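Local atomic coordinates of hypothetical protein (Clostridium sporogenes ATCC 15579, PDB entry 4QRK), a protein that is of unknown function but is a putative cell adhesion protein built as a right-handed beta-helix, with a region assigned to the LiaF C-terminal family. Residues A[53-57]-A[88-92]. Residues are numbered along the deposited sequence.
Sequences SENEW and NKRNE
Residues 53-57 lie in the loop between strands 46-52 and 60-66; after N88 the second segment extends from K89 into strand 91-98, which runs antiparallel to 46-52. S53 and R90 face each other, their CA atoms 5.2 Å apart. After S53 the chain extends at E54 (phi/psi -116/127), then coils into a 3-10 turn at 55-57, closed by W57 N donating to E54 O (2.9 Å), which folds the indole back toward the second segment.

N88 is in the left-handed region (70/16), which asparagine readily adopts, and its side chain leads away. K89, chi1 m, chi2 and chi3 t, packs long methylenes against the loop: CD is 3.7 Å from W57 CH2 and CE 3.5 Å from E54 CD; chi4 (p) turns NZ to hydrogen-bond with S85 O. R90 pairs through its backbone. Its O accepts from S53 N (2.9 Å) and its N donates to S53 OG (2.9 Å), so the small serine hydroxyl, chi1 p, stands in for a main-chain acceptor; it donates in turn to E54 OE2 (2.8 Å). The long arginine leads away, R90 NH2 making a long salt bridge to E92 OE2 (3.8 Å). N91, chi1 t, sets CB 3.6 Å from W57 CE3; asparagine brings a donor (ND2, to V33 O) and an acceptor into this buried place, a water donating to N91 OD1 (2.7 Å) and W57 O (2.5 Å). E92 hydrogen-bonds through its backbone to I51.

The S53-R90 pair continues the antiparallel pairing of 46-52 and 91-98 past the strand ends, near the N-terminal end of a right-handed beta-helix.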
# COMPACT_ATOMS: atom_id res chain seq x y z
N SER A 53 -1.44 -9.16 20.04
CA SER A 53 -1.26 -9.47 21.45
C SER A 53 -2.43 -9.02 22.31
O SER A 53 -2.55 -9.43 23.46
CB SER A 53 0.01 -8.82 21.95
OG SER A 53 -0.05 -7.45 21.74
N GLU A 54 -3.29 -8.18 21.77
CA GLU A 54 -4.42 -7.64 22.51
C GLU A 54 -5.67 -8.15 21.81
O GLU A 54 -5.82 -7.96 20.60
CB GLU A 54 -4.41 -6.10 22.47
CG GLU A 54 -3.08 -5.49 22.78
CD GLU A 54 -2.49 -6.02 24.08
OE1 GLU A 54 -3.15 -5.94 25.13
OE2 GLU A 54 -1.36 -6.55 24.03
N ASN A 55 -6.56 -8.78 22.57
CA ASN A 55 -7.76 -9.37 21.98
C ASN A 55 -8.61 -8.35 21.29
O ASN A 55 -9.27 -8.65 20.31
CB ASN A 55 -8.58 -10.15 23.04
CG ASN A 55 -7.89 -11.40 23.48
OD1 ASN A 55 -7.09 -11.97 22.72
ND2 ASN A 55 -8.15 -11.84 24.69
N GLU A 56 -8.57 -7.12 21.76
CA GLU A 56 -9.32 -6.04 21.13
C GLU A 56 -8.83 -5.71 19.71
O GLU A 56 -9.49 -4.99 18.98
CB GLU A 56 -9.21 -4.77 21.97
CG GLU A 56 -9.30 -5.01 23.48
CD GLU A 56 -7.93 -5.16 24.13
OE1 GLU A 56 -7.16 -4.18 24.09
OE2 GLU A 56 -7.62 -6.26 24.66
N TRP A 57 -7.65 -6.18 19.33
CA TRP A 57 -7.10 -5.85 18.01
C TRP A 57 -7.45 -6.91 16.95
O TRP A 57 -7.07 -6.76 15.78
CB TRP A 57 -5.59 -5.71 18.09
CG TRP A 57 -5.13 -4.51 18.86
CD1 TRP A 57 -5.88 -3.46 19.31
CD2 TRP A 57 -3.77 -4.24 19.27
NE1 TRP A 57 -5.06 -2.54 19.96
CE2 TRP A 57 -3.78 -3.00 19.95
CE3 TRP A 57 -2.56 -4.92 19.13
CZ2 TRP A 57 -2.62 -2.43 20.46
CZ3 TRP A 57 -1.41 -4.34 19.64
CH2 TRP A 57 -1.45 -3.12 20.30
N ASN A 88 6.17 -4.08 24.22
CA ASN A 88 5.81 -5.46 24.50
C ASN A 88 4.43 -5.84 23.95
O ASN A 88 3.88 -6.86 24.35
CB ASN A 88 5.90 -5.76 25.99
CG ASN A 88 7.26 -5.44 26.57
OD1 ASN A 88 8.29 -5.82 26.00
ND2 ASN A 88 7.28 -4.70 27.68
N LYS A 89 3.88 -5.02 23.05
CA LYS A 89 2.66 -5.42 22.36
C LYS A 89 3.05 -5.73 20.93
O LYS A 89 4.13 -5.37 20.48
CB LYS A 89 1.60 -4.32 22.43
CG LYS A 89 1.15 -3.99 23.84
CD LYS A 89 -0.14 -3.22 23.81
CE LYS A 89 -0.81 -3.12 25.17
NZ LYS A 89 0.02 -2.42 26.16
N ARG A 90 2.18 -6.43 20.22
CA ARG A 90 2.44 -6.85 18.85
C ARG A 90 1.17 -6.81 18.05
O ARG A 90 0.12 -7.29 18.50
CB ARG A 90 2.93 -8.29 18.81
CG ARG A 90 4.35 -8.43 18.45
CD ARG A 90 4.70 -9.87 18.23
NE ARG A 90 5.00 -10.13 16.83
CZ ARG A 90 5.30 -11.33 16.35
NH1 ARG A 90 5.33 -12.39 17.15
NH2 ARG A 90 5.57 -11.47 15.07
N ASN A 91 1.26 -6.24 16.86
CA ASN A 91 0.18 -6.27 15.89
C ASN A 91 0.76 -6.29 14.50
O ASN A 91 1.28 -5.28 13.99
CB ASN A 91 -0.75 -5.07 16.03
CG ASN A 91 -2.05 -5.27 15.27
OD1 ASN A 91 -2.78 -6.22 15.54
ND2 ASN A 91 -2.34 -4.39 14.33
N GLU A 92 0.66 -7.44 13.87
CA GLU A 92 1.29 -7.65 12.57
C GLU A 92 0.34 -8.38 11.61
O GLU A 92 -0.27 -9.39 11.96
CB GLU A 92 2.61 -8.43 12.75
CG GLU A 92 3.46 -8.60 11.49
CD GLU A 92 4.70 -9.49 11.74
OE1 GLU A 92 5.72 -8.97 12.22
OE2 GLU A 92 4.65 -10.72 11.48
O HOH W 1 -5.05 -6.76 14.25